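Local coordinates for ThiS protein (PDB 1ZUD) that carries sulfur for thiamin biosynthesis, donating it in the synthesis of the thiazole phosphate moiety of thiamine phosphate after its C-terminus has been adenylated by ThiF, at the interface of chains B and A. Sequence-based numbering; all coordinates share one arbitrary frame. Chains: chain A, ThiS protein; chain B, Adenylyltransferase thiF.

Contact 1: the interface of chains B and A. Residues chain B 230, 232; chain A 7, 58.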
loop_
_atom_site.group_PDB
_atom_site.type_symbol
_atom_site.label_atom_id
_atom_site.label_comp_id
_atom_site.label_asym_id
_atom_site.label_seq_id
_atom_site.Cartn_x
_atom_site.Cartn_y
_atom_site.Cartn_z
ATOM N N ARG B 230 3.685 6.178 -10.008
ATOM C CA ARG B 230 4.575 6.292 -11.150
ATOM C C ARG B 230 5.953 5.828 -10.689
ATOM O O ARG B 230 6.322 6.022 -9.531
ATOM C CB ARG B 230 4.593 7.733 -11.703
ATOM C CG ARG B 230 5.094 8.802 -10.773
ATOM C CD ARG B 230 4.448 10.173 -11.136
ATOM N NE ARG B 230 4.371 10.389 -12.576
ATOM C CZ ARG B 230 3.560 11.258 -13.180
ATOM N NH1 ARG B 230 2.736 12.013 -12.480
ATOM N NH2 ARG B 230 3.568 11.365 -14.496
ATOM N N LEU B 232 10.043 5.893 -11.584
ATOM C CA LEU B 232 11.068 6.584 -12.305
ATOM C C LEU B 232 12.391 5.919 -12.014
ATOM O O LEU B 232 12.707 5.612 -10.843
ATOM C CB LEU B 232 11.145 8.050 -11.870
ATOM C CG LEU B 232 9.818 8.845 -11.913
ATOM C CD1 LEU B 232 9.996 10.232 -11.298
ATOM C CD2 LEU B 232 9.332 8.966 -13.411
ATOM N N ASP A 7 3.115 16.063 -17.292
ATOM C CA ASP A 7 2.036 15.371 -18.009
ATOM C C ASP A 7 1.192 16.261 -18.916
ATOM O O ASP A 7 0.197 15.781 -19.476
ATOM C CB ASP A 7 1.063 14.661 -17.044
ATOM C CG ASP A 7 1.732 13.600 -16.163
ATOM O OD1 ASP A 7 2.600 12.833 -16.653
ATOM O OD2 ASP A 7 1.356 13.531 -14.969
ATOM N N LEU A 58 9.190 15.747 -15.954
ATOM C CA LEU A 58 8.528 15.772 -14.651
ATOM C C LEU A 58 9.382 16.577 -13.716
ATOM O O LEU A 58 10.595 16.387 -13.673
ATOM C CB LEU A 58 8.362 14.364 -14.075
ATOM C CG LEU A 58 7.448 13.444 -14.877
ATOM C CD1 LEU A 58 7.439 12.074 -14.197
ATOM C CD2 LEU A 58 6.010 14.028 -14.971
#
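B:Arg230 and B:Leu232 of chain B meet A:Leu58 of chain A from backbones that are all extended, whereas A:Asp7, the partner of B:Arg230, has a positive phi of 71° that marks a turn. The polar half of the contact is a salt bridge between B:Arg230 and A:Asp7. The two side chains arrive from opposite directions and present their flat groups end-on, with guanidinium and carboxylate planes only 11° apart. NH2 of B:Arg230 donates to OD1 of A:Asp7 at 2.8 Å. The same B:Arg230 NH2 also donates to A:Asp7 OD2 at 3.1 Å. B:Arg230 NH1 reaches A:Asp7 OD2 at 3.2 Å. Both carboxylate oxygens accept through their syn lone pairs, and OD2 takes two donors; this pattern should hold the carboxylate against rotation. CG of B:Arg230 lies between the backbone N and the carbonyl carbon (chi1 62°), and a bend at chi3 then turns the guanidinium toward chain A. Beside this pair lies the apolar half. A:Leu58 splits its methyls: CD1 approaches B:Leu232 CD2 at 3.7 Å, the two leucines crossing obliquely, while CD2 comes within 3.6 Å of B:Arg230 NH2. The leucine thus packs against the same guanidinium that binds the carboxylate. With the guanidinium cut back to an alanine here, the carboxylate of A:Asp7 is likely to lose its cationic mate and the methyls of A:Leu58 part of their cover. In the fold, B:Arg230 and B:Leu232 are alternate residues of strand 228-233 and point to the same side of it. A:Leu58 belongs to strand 56-61 of the ubiquitin-like ThiS, and A:Asp7 sits in the turn joining strands 3-5 and 8-10.

Contact 2: the interface of chains B and A. Residues chain B 129, 157, 170, 174; chain A 31, 61-64.
A:Val62 packs against the indole face of B:Trp174, at the point where ThiS leaves strand 56-61 and begins its C-terminal tail. This valine is the most deeply covered residue of the group, losing 70 Å² to chain B. Its CB lies over the six-membered ring of B:Trp174, 3.3 Å from the centroid, and its CG2 over the five-membered ring, 3.6 Å from that centroid, so one side chain spans the bicycle through two CH-pi contacts. The backbone joins in, with A:Val62 CA 3.4 Å from B:Trp174 CH2. With CG1 placed between the backbone N and the carbonyl carbon (chi1 56°), CG2 is anti to N and falls on the indole. B:Met129 meets the valine tip to tip, its CE 3.8 Å from A:Val62 CG2.

B:Gln157 reads the main chain on either side of the valine. Its chain, extended beyond CG, brings the amide alongside the tail, where NE2 donates to the carbonyl O of A:Gln61 at 2.9 Å, tilted 16° from that carbonyl plane. B:Gln157 OE1 accepts from the backbone N of A:Ile63 at 3.1 Å; this donor stands 51° above the amide carbonyl plane and misses the lone pairs. Using both ends of the amide should fix its flip, while CB and CG1 of A:Ile63 pack against the same group. Because the bonded groups are backbone, B:Gln157 appears to register tail position more than side-chain identity. Further along, B:Tyr170, whose ring face is capped by CD1 of B:Trp174, contributes through water 1, which sits 2.7 Å from its phenol OH and 2.6 Å from A:Ile63 O.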
loop_
_atom_site.group_PDB
_atom_site.type_symbol
_atom_site.label_atom_id
_atom_site.label_comp_id
_atom_site.label_asym_id
_atom_site.label_seq_id
_atom_site.Cartn_x
_atom_site.Cartn_y
_atom_site.Cartn_z
ATOM N N MET B 129 15.439 15.734 6.319
ATOM C CA MET B 129 16.531 15.471 5.383
ATOM C C MET B 129 17.926 15.284 5.978
ATOM O O MET B 129 18.691 14.444 5.510
ATOM C CB MET B 129 16.592 16.600 4.346
ATOM C CG MET B 129 17.363 16.272 3.068
ATOM S SD MET B 129 16.388 15.418 1.809
ATOM C CE MET B 129 16.219 16.715 0.535
ATOM N N GLN B 157 6.701 8.693 -1.304
ATOM C CA GLN B 157 7.821 8.385 -2.195
ATOM C C GLN B 157 8.578 7.229 -1.558
ATOM O O GLN B 157 8.713 7.170 -0.315
ATOM C CB GLN B 157 8.798 9.578 -2.377
ATOM C CG GLN B 157 8.109 10.885 -2.765
ATOM C CD GLN B 157 9.037 12.118 -2.822
ATOM O OE1 GLN B 157 10.078 12.193 -2.149
ATOM N NE2 GLN B 157 8.619 13.107 -3.604
ATOM N N TYR B 170 20.806 8.262 -2.112
ATOM C CA TYR B 170 19.822 9.283 -1.741
ATOM C C TYR B 170 20.354 10.671 -2.113
ATOM O O TYR B 170 19.608 11.549 -2.596
ATOM C CB TYR B 170 19.545 9.185 -0.238
ATOM C CG TYR B 170 18.422 10.097 0.244
ATOM C CD1 TYR B 170 17.073 9.685 0.209
ATOM C CD2 TYR B 170 18.716 11.397 0.729
ATOM C CE1 TYR B 170 16.033 10.553 0.661
ATOM C CE2 TYR B 170 17.715 12.252 1.157
ATOM C CZ TYR B 170 16.372 11.825 1.117
ATOM O OH TYR B 170 15.382 12.724 1.462
ATOM N N TRP B 174 18.791 13.781 -4.120
ATOM C CA TRP B 174 18.572 15.015 -3.394
ATOM C C TRP B 174 19.930 15.559 -2.963
ATOM O O TRP B 174 20.473 15.199 -1.907
ATOM C CB TRP B 174 17.684 14.751 -2.177
ATOM C CG TRP B 174 16.348 14.160 -2.513
ATOM C CD1 TRP B 174 15.877 12.953 -2.106
ATOM C CD2 TRP B 174 15.327 14.714 -3.391
ATOM N NE1 TRP B 174 14.650 12.705 -2.673
ATOM C CE2 TRP B 174 14.287 13.766 -3.463
ATOM C CE3 TRP B 174 15.202 15.910 -4.119
ATOM C CZ2 TRP B 174 13.117 13.977 -4.233
ATOM C CZ3 TRP B 174 14.030 16.121 -4.901
ATOM C CH2 TRP B 174 13.017 15.160 -4.943
ATOM N N GLY A 31 15.017 21.709 -3.548
ATOM C CA GLY A 31 14.145 20.647 -3.078
ATOM C C GLY A 31 13.382 20.016 -4.231
ATOM O O GLY A 31 12.412 19.327 -4.007
ATOM N N GLN A 61 8.791 17.793 -6.000
ATOM C CA GLN A 61 9.471 18.160 -4.772
ATOM C C GLN A 61 9.732 16.960 -3.922
ATOM O O GLN A 61 8.958 15.996 -3.913
ATOM C CB GLN A 61 8.591 19.104 -3.932
ATOM C CG GLN A 61 8.628 20.597 -4.261
ATOM C CD GLN A 61 9.535 21.376 -3.295
ATOM O OE1 GLN A 61 10.698 21.653 -3.606
ATOM N NE2 GLN A 61 9.006 21.711 -2.106
ATOM N N VAL A 62 10.782 17.082 -3.141
ATOM C CA VAL A 62 11.160 16.052 -2.216
ATOM C C VAL A 62 10.176 16.051 -1.069
ATOM O O VAL A 62 9.659 17.107 -0.665
ATOM C CB VAL A 62 12.605 16.290 -1.647
ATOM C CG1 VAL A 62 12.695 17.687 -1.002
ATOM C CG2 VAL A 62 12.961 15.192 -0.610
ATOM N N ILE A 63 9.872 14.852 -0.581
ATOM C CA ILE A 63 9.018 14.719 0.588
ATOM C C ILE A 63 9.971 14.052 1.613
ATOM O O ILE A 63 10.611 13.014 1.317
ATOM C CB ILE A 63 7.776 13.858 0.238
ATOM C CG1 ILE A 63 6.898 14.640 -0.783
ATOM C CG2 ILE A 63 6.945 13.571 1.501
ATOM C CD1 ILE A 63 5.638 13.852 -1.184
ATOM N N ALA A 64 10.113 14.670 2.777
ATOM C CA ALA A 64 10.992 14.152 3.842
ATOM C C ALA A 64 10.236 13.629 5.062
ATOM O O ALA A 64 10.817 12.928 5.890
ATOM C CB ALA A 64 11.952 15.239 4.267
HETATM O O HOH W 1 12.862 11.641 1.278
#

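The C-alpha centres of contact 1 and contact 2 lie about 15 Å apart, and no residue belongs to both. On the ThiS side they are joined by strand 56-61, which supplies A:Leu58 to contact 1 and ends at A:Gln61 in contact 2. On ThiF they draw on separate elements: strand 228-233 for the first, helices 129-141 and 170-173, strand 155-161 and the loop residue B:Trp174 for the second. Contact 1 thus probably holds the folded body of ThiS, and contact 2 appears to steer the emerging tail toward the adenylation site, to which B:Met129 belongs. ThiF is a homodimer, and the assembly holds two copies of each protein.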